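Local coordinates for trehalose-6-phosphate phosphatase (Candida albicans, PDB 5DXF), which belongs to the trehalose-phosphatases and carries an N-terminal domain of glycosyltransferase family 20, a member of the GT-B clan, at residues 426-431 with 453-458; 155-160 with 204-209; 371-376 with 406-411. All coordinates share one frame; numbering follows the deposited sequence.

Interaction 1: 426-431 with 453-458; sequences DLALIT and SPLILS
Four backbone hydrogen bonds tie segments 426-431 and 453-458 together, laid out as in a parallel beta ladder. Ala428 lies opposite Leu455 and bonds to the residues on either side of it: its N donates to Pro454 O at 3.1 Å, and its O accepts from Ile456 N at 3.0 Å. The roles then switch, because Ile456 O receives Ile430 N at 2.9 Å in a nearly straight bond (174° at the hydrogen) that runs almost along the C=O axis. Ile456 N, by contrast, reaches Ala428 O from above the carbonyl plane. A weak, bent bond runs from Ser458 N to Ile430 O. The strand axes are 4.9 Å apart and differ by only 2°, so the register holds from end to end. At the two ends the serine hydroxyls turn elsewhere: Ser453 OG bonds to Ala425 O, and Ser458 OG meets Ser432 O and Phe460 N.

Apolar branches fill both faces. On the Leu429 and Ile456 face, Leu429 has CG anti to its backbone N (chi1 -175°), which brings CD1 obliquely across Ile456 to 3.6 Å from its CB. Leu427 CD2 joins the same cluster, 3.9 Å from Ile456 CG1. On the reverse face Leu455 CD1 rests against Ala428 CB at 3.7 Å. Ile430 and Leu457 run side by side, pointing the same way, with Leu457 CD1 3.6 Å from Ile430 CB.

Helix 439-447 connects the strands as a beta-alpha-beta crossover and covers Ala428 and Leu455 with Phe444. Helix 478-489 packs on Leu429 and Ile456 through Ile485. At the edges of the pair, Leu457 bonds through its backbone to strand 471-473, while Asp426 and Leu427 bond to strand 332-339.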
loop_
_atom_site.group_PDB
_atom_site.type_symbol
_atom_site.label_atom_id
_atom_site.label_comp_id
_atom_site.label_asym_id
_atom_site.label_seq_id
_atom_site.Cartn_x
_atom_site.Cartn_y
_atom_site.Cartn_z
ATOM N N ASP A 426 12.908 18.508 -4.770
ATOM C CA ASP A 426 12.362 19.821 -4.527
ATOM C C ASP A 426 10.838 19.770 -4.559
ATOM O O ASP A 426 10.167 20.704 -4.159
ATOM C CB ASP A 426 12.890 20.813 -5.562
ATOM C CG ASP A 426 14.405 20.956 -5.522
ATOM O OD1 ASP A 426 14.940 21.526 -4.547
ATOM O OD2 ASP A 426 15.062 20.501 -6.476
ATOM N N LEU A 427 10.305 18.661 -5.050
ATOM C CA LEU A 427 8.866 18.456 -5.113
ATOM C C LEU A 427 8.501 16.987 -5.009
ATOM O O LEU A 427 9.250 16.126 -5.420
ATOM C CB LEU A 427 8.313 19.015 -6.417
ATOM C CG LEU A 427 6.901 19.584 -6.419
ATOM C CD1 LEU A 427 6.278 19.459 -7.787
ATOM C CD2 LEU A 427 6.018 18.919 -5.388
ATOM N N ALA A 428 7.331 16.713 -4.472
ATOM C CA ALA A 428 6.770 15.395 -4.513
ATOM C C ALA A 428 5.393 15.559 -5.107
ATOM O O ALA A 428 4.685 16.476 -4.754
ATOM C CB ALA A 428 6.683 14.813 -3.126
ATOM N N LEU A 429 5.028 14.689 -6.032
ATOM C CA LEU A 429 3.703 14.755 -6.647
ATOM C C LEU A 429 3.019 13.392 -6.598
ATOM O O LEU A 429 3.478 12.433 -7.217
ATOM C CB LEU A 429 3.792 15.257 -8.095
ATOM C CG LEU A 429 2.487 15.491 -8.866
ATOM C CD1 LEU A 429 1.488 16.254 -8.009
ATOM C CD2 LEU A 429 2.757 16.238 -10.172
ATOM N N ILE A 430 1.924 13.312 -5.848
ATOM C CA ILE A 430 1.129 12.089 -5.782
ATOM C C ILE A 430 -0.209 12.315 -6.477
ATOM O O ILE A 430 -0.970 13.198 -6.084
ATOM C CB ILE A 430 0.895 11.636 -4.325
ATOM C CG1 ILE A 430 2.223 11.561 -3.567
ATOM C CG2 ILE A 430 0.163 10.304 -4.283
ATOM C CD1 ILE A 430 3.263 10.694 -4.242
ATOM N N THR A 431 -0.486 11.519 -7.509
ATOM C CA THR A 431 -1.661 11.716 -8.361
ATOM C C THR A 431 -2.553 10.478 -8.397
ATOM O O THR A 431 -3.308 10.271 -9.348
ATOM C CB THR A 431 -1.244 12.070 -9.800
ATOM O OG1 THR A 431 -0.299 11.099 -10.270
ATOM C CG2 THR A 431 -0.599 13.440 -9.843
ATOM N N SER A 453 10.851 20.555 1.359
ATOM C CA SER A 453 10.278 20.605 0.018
ATOM C C SER A 453 8.791 20.234 0.038
ATOM O O SER A 453 8.376 19.342 0.781
ATOM C CB SER A 453 11.049 19.690 -0.935
ATOM O OG SER A 453 12.302 20.259 -1.275
ATOM N N PRO A 454 7.982 20.935 -0.779
ATOM C CA PRO A 454 6.523 20.765 -0.820
ATOM C C PRO A 454 6.025 19.427 -1.377
ATOM O O PRO A 454 6.627 18.798 -2.264
ATOM C CB PRO A 454 6.064 21.915 -1.727
ATOM C CG PRO A 454 7.242 22.246 -2.553
ATOM C CD PRO A 454 8.425 22.033 -1.657
ATOM N N LEU A 455 4.890 19.009 -0.826
ATOM C CA LEU A 455 4.192 17.811 -1.259
ATOM C C LEU A 455 2.831 18.174 -1.840
ATOM O O LEU A 455 2.035 18.862 -1.199
ATOM C CB LEU A 455 4.022 16.837 -0.093
ATOM C CG LEU A 455 2.990 15.730 -0.308
ATOM C CD1 LEU A 455 3.475 14.735 -1.352
ATOM C CD2 LEU A 455 2.659 15.032 1.002
ATOM N N ILE A 456 2.577 17.721 -3.061
ATOM C CA ILE A 456 1.270 17.888 -3.679
ATOM C C ILE A 456 0.547 16.547 -3.685
ATOM O O ILE A 456 1.095 15.529 -4.122
ATOM C CB ILE A 456 1.376 18.438 -5.110
ATOM C CG1 ILE A 456 2.213 19.717 -5.125
ATOM C CG2 ILE A 456 -0.009 18.709 -5.677
ATOM C CD1 ILE A 456 2.267 20.389 -6.480
ATOM N N LEU A 457 -0.686 16.557 -3.190
ATOM C CA LEU A 457 -1.420 15.330 -2.922
ATOM C C LEU A 457 -2.754 15.290 -3.658
ATOM O O LEU A 457 -3.508 16.266 -3.663
ATOM C CB LEU A 457 -1.642 15.176 -1.414
ATOM C CG LEU A 457 -1.530 13.765 -0.839
ATOM C CD1 LEU A 457 -0.203 13.158 -1.244
ATOM C CD2 LEU A 457 -1.665 13.790 0.677
ATOM N N SER A 458 -3.029 14.155 -4.290
ATOM C CA SER A 458 -4.315 13.932 -4.937
ATOM C C SER A 458 -5.377 13.848 -3.856
ATOM O O SER A 458 -5.141 13.273 -2.795
ATOM C CB SER A 458 -4.296 12.656 -5.784
ATOM O OG SER A 458 -5.595 12.309 -6.227
#

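Interaction 2: 155-160 with 204-209; sequences VLWPVF and HDYYLL
Helix 147-160 is kinked where Pro158 lacks a bond to the preceding turn, and it faces an irregular loop, the two backbones coming nearest at Leu156 and Tyr206, whose CA atoms lie 7.2 Å apart. Tyr206 is central. Its CG sits between the backbone N and the carbonyl carbon (chi1 51°), a crowded position that swings the ring toward the helix. There it crosses Trp157 obliquely, with Tyr206 OH 3.8 Å from Trp157 CE3. The hydroxyl bonds to Glu153 OE2, one turn earlier in the same helix, and Tyr207 OH converges on that carboxylate oxygen, so a single acid anchors both tyrosines. Alongside the tyrosine, Leu156 CD1 lies against the backbone carbonyl, 3.7 Å from Tyr206 O. The apolar pair is Phe160 and Leu209, which meet tip to tip, ring atom CZ 3.9 Å from CD1; Leu156 CD2 approaches Leu209 CD1 more loosely, at 4.3 Å. Tyr180 of helix 173-194 and Leu247 of helix 244-251 touch both Leu156 and Leu209.

The loop follows strand 200-204 of a Rossmann-like sheet. Phe160 O bonds to Arg434 and Trp157 touches Asp341, both from the part of the chain that holds the other two sheets, a position consistent with the interdomain cleft of a GT-B fold.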
loop_
_atom_site.group_PDB
_atom_site.type_symbol
_atom_site.label_atom_id
_atom_site.label_comp_id
_atom_site.label_asym_id
_atom_site.label_seq_id
_atom_site.Cartn_x
_atom_site.Cartn_y
_atom_site.Cartn_z
ATOM N N VAL A 155 -10.119 -10.079 -10.777
ATOM C CA VAL A 155 -11.523 -9.859 -10.448
ATOM C C VAL A 155 -11.707 -8.879 -9.294
ATOM O O VAL A 155 -12.377 -7.860 -9.440
ATOM C CB VAL A 155 -12.227 -11.182 -10.097
ATOM C CG1 VAL A 155 -13.703 -10.939 -9.839
ATOM C CG2 VAL A 155 -12.043 -12.188 -11.221
ATOM N N LEU A 156 -11.100 -9.187 -8.153
ATOM C CA LEU A 156 -11.296 -8.399 -6.941
ATOM C C LEU A 156 -10.615 -7.023 -6.989
ATOM O O LEU A 156 -11.258 -6.008 -6.716
ATOM C CB LEU A 156 -10.806 -9.192 -5.724
ATOM C CG LEU A 156 -11.693 -10.355 -5.254
ATOM C CD1 LEU A 156 -10.954 -11.245 -4.264
ATOM C CD2 LEU A 156 -12.979 -9.835 -4.632
ATOM N N TRP A 157 -9.327 -6.998 -7.332
ATOM C CA TRP A 157 -8.570 -5.746 -7.441
ATOM C C TRP A 157 -9.230 -4.709 -8.360
ATOM O O TRP A 157 -9.367 -3.550 -7.959
ATOM C CB TRP A 157 -7.134 -6.013 -7.913
ATOM C CG TRP A 157 -6.389 -4.770 -8.348
ATOM C CD1 TRP A 157 -6.497 -4.120 -9.549
ATOM C CD2 TRP A 157 -5.426 -4.035 -7.585
ATOM N NE1 TRP A 157 -5.669 -3.025 -9.572
ATOM C CE2 TRP A 157 -4.998 -2.952 -8.382
ATOM C CE3 TRP A 157 -4.882 -4.189 -6.307
ATOM C CZ2 TRP A 157 -4.054 -2.028 -7.936
ATOM C CZ3 TRP A 157 -3.950 -3.272 -5.870
ATOM C CH2 TRP A 157 -3.544 -2.206 -6.680
ATOM N N PRO A 158 -9.626 -5.096 -9.593
ATOM C CA PRO A 158 -10.256 -4.076 -10.443
ATOM C C PRO A 158 -11.555 -3.530 -9.869
ATOM O O PRO A 158 -11.783 -2.322 -9.939
ATOM C CB PRO A 158 -10.535 -4.824 -11.747
ATOM C CG PRO A 158 -9.601 -5.964 -11.732
ATOM C CD PRO A 158 -9.501 -6.374 -10.310
ATOM N N VAL A 159 -12.391 -4.406 -9.320
ATOM C CA VAL A 159 -13.669 -3.994 -8.746
ATOM C C VAL A 159 -13.480 -3.058 -7.552
ATOM O O VAL A 159 -14.123 -2.010 -7.469
ATOM C CB VAL A 159 -14.505 -5.212 -8.307
ATOM C CG1 VAL A 159 -15.703 -4.770 -7.482
ATOM C CG2 VAL A 159 -14.958 -6.009 -9.522
ATOM N N PHE A 160 -12.593 -3.423 -6.640
ATOM C CA PHE A 160 -12.334 -2.630 -5.448
ATOM C C PHE A 160 -11.784 -1.276 -5.823
ATOM O O PHE A 160 -11.953 -0.304 -5.110
ATOM C CB PHE A 160 -11.386 -3.343 -4.507
ATOM C CG PHE A 160 -12.014 -4.470 -3.767
ATOM C CD1 PHE A 160 -11.578 -4.810 -2.514
ATOM C CD2 PHE A 160 -13.036 -5.187 -4.327
ATOM C CE1 PHE A 160 -12.154 -5.854 -1.828
ATOM C CE2 PHE A 160 -13.615 -6.234 -3.653
ATOM C CZ PHE A 160 -13.174 -6.570 -2.402
ATOM N N HIS A 204 -4.769 -9.931 6.737
ATOM C CA HIS A 204 -4.751 -8.772 5.863
ATOM C C HIS A 204 -5.149 -9.022 4.417
ATOM O O HIS A 204 -4.680 -9.945 3.776
ATOM C CB HIS A 204 -3.376 -8.119 5.898
ATOM C CG HIS A 204 -2.829 -7.936 7.274
ATOM N ND1 HIS A 204 -2.637 -6.696 7.836
ATOM C CD2 HIS A 204 -2.411 -8.831 8.193
ATOM C CE1 HIS A 204 -2.136 -6.833 9.046
ATOM N NE2 HIS A 204 -1.992 -8.121 9.288
ATOM N N ASP A 205 -6.042 -8.175 3.934
ATOM C CA ASP A 205 -6.270 -7.934 2.515
ATOM C C ASP A 205 -7.141 -8.911 1.737
ATOM O O ASP A 205 -7.662 -9.868 2.273
ATOM C CB ASP A 205 -4.956 -7.687 1.788
ATOM C CG ASP A 205 -4.759 -6.243 1.434
ATOM O OD1 ASP A 205 -5.582 -5.410 1.840
ATOM O OD2 ASP A 205 -3.775 -5.930 0.748
ATOM N N TYR A 206 -7.278 -8.626 0.452
ATOM C CA TYR A 206 -8.234 -9.274 -0.436
ATOM C C TYR A 206 -8.014 -10.752 -0.733
ATOM O O TYR A 206 -8.936 -11.443 -1.135
ATOM C CB TYR A 206 -8.410 -8.466 -1.718
ATOM C CG TYR A 206 -7.126 -8.109 -2.401
ATOM C CD1 TYR A 206 -6.318 -7.106 -1.915
ATOM C CD2 TYR A 206 -6.725 -8.775 -3.539
ATOM C CE1 TYR A 206 -5.139 -6.777 -2.547
ATOM C CE2 TYR A 206 -5.554 -8.457 -4.176
ATOM C CZ TYR A 206 -4.766 -7.456 -3.679
ATOM O OH TYR A 206 -3.599 -7.146 -4.318
ATOM N N TYR A 207 -6.789 -11.226 -0.585
ATOM C CA TYR A 207 -6.505 -12.633 -0.847
ATOM C C TYR A 207 -7.155 -13.528 0.204
ATOM O O TYR A 207 -7.361 -14.721 -0.020
ATOM C CB TYR A 207 -4.995 -12.883 -0.879
ATOM C CG TYR A 207 -4.305 -12.484 -2.166
ATOM C CD1 TYR A 207 -3.861 -13.445 -3.063
ATOM C CD2 TYR A 207 -4.092 -11.148 -2.478
ATOM C CE1 TYR A 207 -3.221 -13.087 -4.237
ATOM C CE2 TYR A 207 -3.453 -10.782 -3.647
ATOM C CZ TYR A 207 -3.022 -11.753 -4.525
ATOM O OH TYR A 207 -2.389 -11.387 -5.689
ATOM N N LEU A 208 -7.481 -12.940 1.348
ATOM C CA LEU A 208 -7.933 -13.706 2.502
ATOM C C LEU A 208 -9.304 -13.264 3.007
ATOM O O LEU A 208 -9.589 -13.335 4.204
ATOM C CB LEU A 208 -6.896 -13.592 3.619
ATOM C CG LEU A 208 -5.504 -14.051 3.177
ATOM C CD1 LEU A 208 -4.496 -13.923 4.305
ATOM C CD2 LEU A 208 -5.574 -15.478 2.654
ATOM N N LEU A 209 -10.137 -12.791 2.096
ATOM C CA LEU A 209 -11.482 -12.331 2.405
ATOM C C LEU A 209 -12.383 -13.432 2.926
ATOM O O LEU A 209 -13.257 -13.195 3.744
ATOM C CB LEU A 209 -12.113 -11.688 1.183
ATOM C CG LEU A 209 -11.543 -10.335 0.789
ATOM C CD1 LEU A 209 -12.308 -9.783 -0.390
ATOM C CD2 LEU A 209 -11.558 -9.367 1.949
#

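Interaction 3: 371-376 with 406-411; sequences QVSSPG and VLHYQM
Leu407 supplies the first link to the neighbouring strand: its O accepts Gln371 N at 2.7 Å, the donor lying almost exactly on the C=O axis.

His408, paired with Gln371, makes the main side-chain contact. With CG anti to the backbone N (chi1 -168°), the imidazole extends toward Ser373, and NE2 hydrogen-bonds Ser373 OG at 2.4 Å; either partner could donate. Ser373 meets it by holding OG between its backbone N and carbonyl carbon (chi1 47°), the crowded position, and its CB lies at the same edge in the ring plane. Gln371 O also lies at the imidazole edge, close to the ring plane, 3.4 Å from His408 CD2, and it receives a CA-H...O contact from His408 CA at 3.3 Å. The side-chain amide of Gln371 leads away, OE1 to a hydrogen bond with Lys349 and NE2 to one with Asp338. Helix 381-398 connects strands 367-374 and 406-409 in a beta-alpha-beta unit of a Rossmann-like sheet, and the axes of the two parallel strands cross at -28°.

Tyr409 grips the neighbouring strand twice, its N donating to Gln371 O at 2.9 Å, in the carbonyl plane, and its O accepting from Ser373 N at 2.8 Å, nearly along the C=O axis. The same O lies near Val372 CA in a CA-H...O contact. The Tyr409 side chain stands on the face that carries Val372, the two CB atoms being 4.4 Å apart.

Beyond the strand, Gln410 places its CG over the imidazole. That atom sits above one face of the His408 ring, offset toward the rim, and 3.2 Å from Ser373 OG, and the extended end of the side chain carries NE2 to a weak bond with Glu384.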
loop_
_atom_site.group_PDB
_atom_site.type_symbol
_atom_site.label_atom_id
_atom_site.label_comp_id
_atom_site.label_asym_id
_atom_site.label_seq_id
_atom_site.Cartn_x
_atom_site.Cartn_y
_atom_site.Cartn_z
ATOM N N GLN A 371 10.726 9.697 -12.336
ATOM C CA GLN A 371 9.740 8.682 -11.987
ATOM C C GLN A 371 10.371 7.294 -11.967
ATOM O O GLN A 371 10.895 6.828 -12.979
ATOM C CB GLN A 371 8.564 8.708 -12.970
ATOM C CG GLN A 371 7.409 7.795 -12.582
ATOM C CD GLN A 371 6.683 8.273 -11.341
ATOM O OE1 GLN A 371 6.592 9.474 -11.086
ATOM N NE2 GLN A 371 6.164 7.334 -10.559
ATOM N N VAL A 372 10.334 6.648 -10.806
ATOM C CA VAL A 372 10.739 5.253 -10.699
ATOM C C VAL A 372 9.486 4.398 -10.536
ATOM O O VAL A 372 8.681 4.622 -9.631
ATOM C CB VAL A 372 11.714 5.021 -9.526
ATOM C CG1 VAL A 372 11.353 5.914 -8.352
ATOM C CG2 VAL A 372 11.713 3.555 -9.110
ATOM N N SER A 373 9.317 3.427 -11.427
ATOM C CA SER A 373 8.083 2.656 -11.480
ATOM C C SER A 373 8.288 1.172 -11.205
ATOM O O SER A 373 9.364 0.621 -11.438
ATOM C CB SER A 373 7.408 2.841 -12.840
ATOM O OG SER A 373 8.342 2.699 -13.894
ATOM N N SER A 374 7.235 0.536 -10.704
ATOM C CA SER A 374 7.234 -0.893 -10.434
ATOM C C SER A 374 6.284 -1.582 -11.412
ATOM O O SER A 374 5.272 -1.000 -11.800
ATOM C CB SER A 374 6.822 -1.162 -8.986
ATOM O OG SER A 374 7.472 -0.264 -8.100
ATOM N N PRO A 375 6.603 -2.821 -11.821
ATOM C CA PRO A 375 5.811 -3.490 -12.862
ATOM C C PRO A 375 4.422 -3.942 -12.403
ATOM O O PRO A 375 4.246 -4.340 -11.250
ATOM C CB PRO A 375 6.672 -4.701 -13.219
ATOM C CG PRO A 375 7.403 -5.005 -11.959
ATOM C CD PRO A 375 7.728 -3.659 -11.368
ATOM N N GLY A 376 3.454 -3.887 -13.317
ATOM C CA GLY A 376 2.078 -4.261 -13.030
ATOM C C GLY A 376 1.773 -5.688 -13.443
ATOM O O GLY A 376 2.552 -6.313 -14.163
ATOM N N VAL A 406 11.770 14.278 -18.377
ATOM C CA VAL A 406 11.283 13.106 -17.655
ATOM C C VAL A 406 12.291 11.958 -17.655
ATOM O O VAL A 406 12.726 11.499 -18.710
ATOM C CB VAL A 406 9.959 12.584 -18.241
ATOM C CG1 VAL A 406 9.476 11.378 -17.444
ATOM C CG2 VAL A 406 8.910 13.677 -18.234
ATOM N N LEU A 407 12.656 11.505 -16.461
ATOM C CA LEU A 407 13.509 10.334 -16.316
ATOM C C LEU A 407 12.692 9.180 -15.752
ATOM O O LEU A 407 12.105 9.293 -14.673
ATOM C CB LEU A 407 14.710 10.643 -15.419
ATOM C CG LEU A 407 15.720 11.623 -16.023
ATOM C CD1 LEU A 407 16.738 12.094 -14.993
ATOM C CD2 LEU A 407 16.414 11.004 -17.228
ATOM N N HIS A 408 12.649 8.077 -16.494
ATOM C CA HIS A 408 11.837 6.926 -16.114
ATOM C C HIS A 408 12.690 5.691 -15.841
ATOM O O HIS A 408 13.288 5.121 -16.756
ATOM C CB HIS A 408 10.807 6.616 -17.202
ATOM C CG HIS A 408 9.755 5.641 -16.777
ATOM N ND1 HIS A 408 8.849 5.095 -17.662
ATOM C CD2 HIS A 408 9.455 5.118 -15.565
ATOM C CE1 HIS A 408 8.040 4.277 -17.013
ATOM N NE2 HIS A 408 8.388 4.272 -15.738
ATOM N N TYR A 409 12.729 5.278 -14.580
ATOM C CA TYR A 409 13.465 4.088 -14.180
ATOM C C TYR A 409 12.491 2.974 -13.820
ATOM O O TYR A 409 11.687 3.125 -12.903
ATOM C CB TYR A 409 14.387 4.392 -12.997
ATOM C CG TYR A 409 15.352 5.527 -13.242
ATOM C CD1 TYR A 409 16.557 5.313 -13.900
ATOM C CD2 TYR A 409 15.063 6.811 -12.806
ATOM C CE1 TYR A 409 17.441 6.353 -14.125
ATOM C CE2 TYR A 409 15.939 7.854 -13.025
ATOM C CZ TYR A 409 17.126 7.621 -13.683
ATOM O OH TYR A 409 18.000 8.661 -13.901
ATOM N N GLN A 410 12.566 1.862 -14.546
ATOM C CA GLN A 410 11.703 0.716 -14.282
ATOM C C GLN A 410 12.477 -0.399 -13.590
ATOM O O GLN A 410 11.913 -1.442 -13.255
ATOM C CB GLN A 410 11.072 0.211 -15.584
ATOM C CG GLN A 410 10.042 1.167 -16.169
ATOM C CD GLN A 410 9.621 0.804 -17.581
ATOM O OE1 GLN A 410 9.963 1.499 -18.537
ATOM N NE2 GLN A 410 8.860 -0.275 -17.717
ATOM N N MET A 411 13.763 -0.193 -13.391
ATOM C CA MET A 411 14.570 -1.125 -12.623
ATOM C C MET A 411 14.331 -0.960 -11.133
ATOM O O MET A 411 13.856 0.073 -10.693
ATOM C CB MET A 411 16.050 -0.959 -12.952
ATOM C CG MET A 411 16.747 0.138 -12.183
ATOM S SD MET A 411 16.688 1.702 -13.036
ATOM C CE MET A 411 16.994 1.207 -14.715
#

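In the fold
Along the chain the contacts run in series: interaction 2 closes first, interaction 3 follows, and interaction 1 comes last. Interactions 1 and 3, with centres about 17 Å apart, each join the strands of a beta-alpha-beta unit. Strand 332-339 links them, since it bonds to strand 367-374 on one side and to Asp426 and Leu427 on the other, consistent with one Rossmann-like domain. Interaction 2 lies beside the sheet that contains strand 200-204, its centre about 28 Å from that of interaction 1 and 25 Å from that of interaction 3. Its nearest atoms still come within about 8 Å of interaction 3, which is consistent with two domains facing each other across a GT-B cleft.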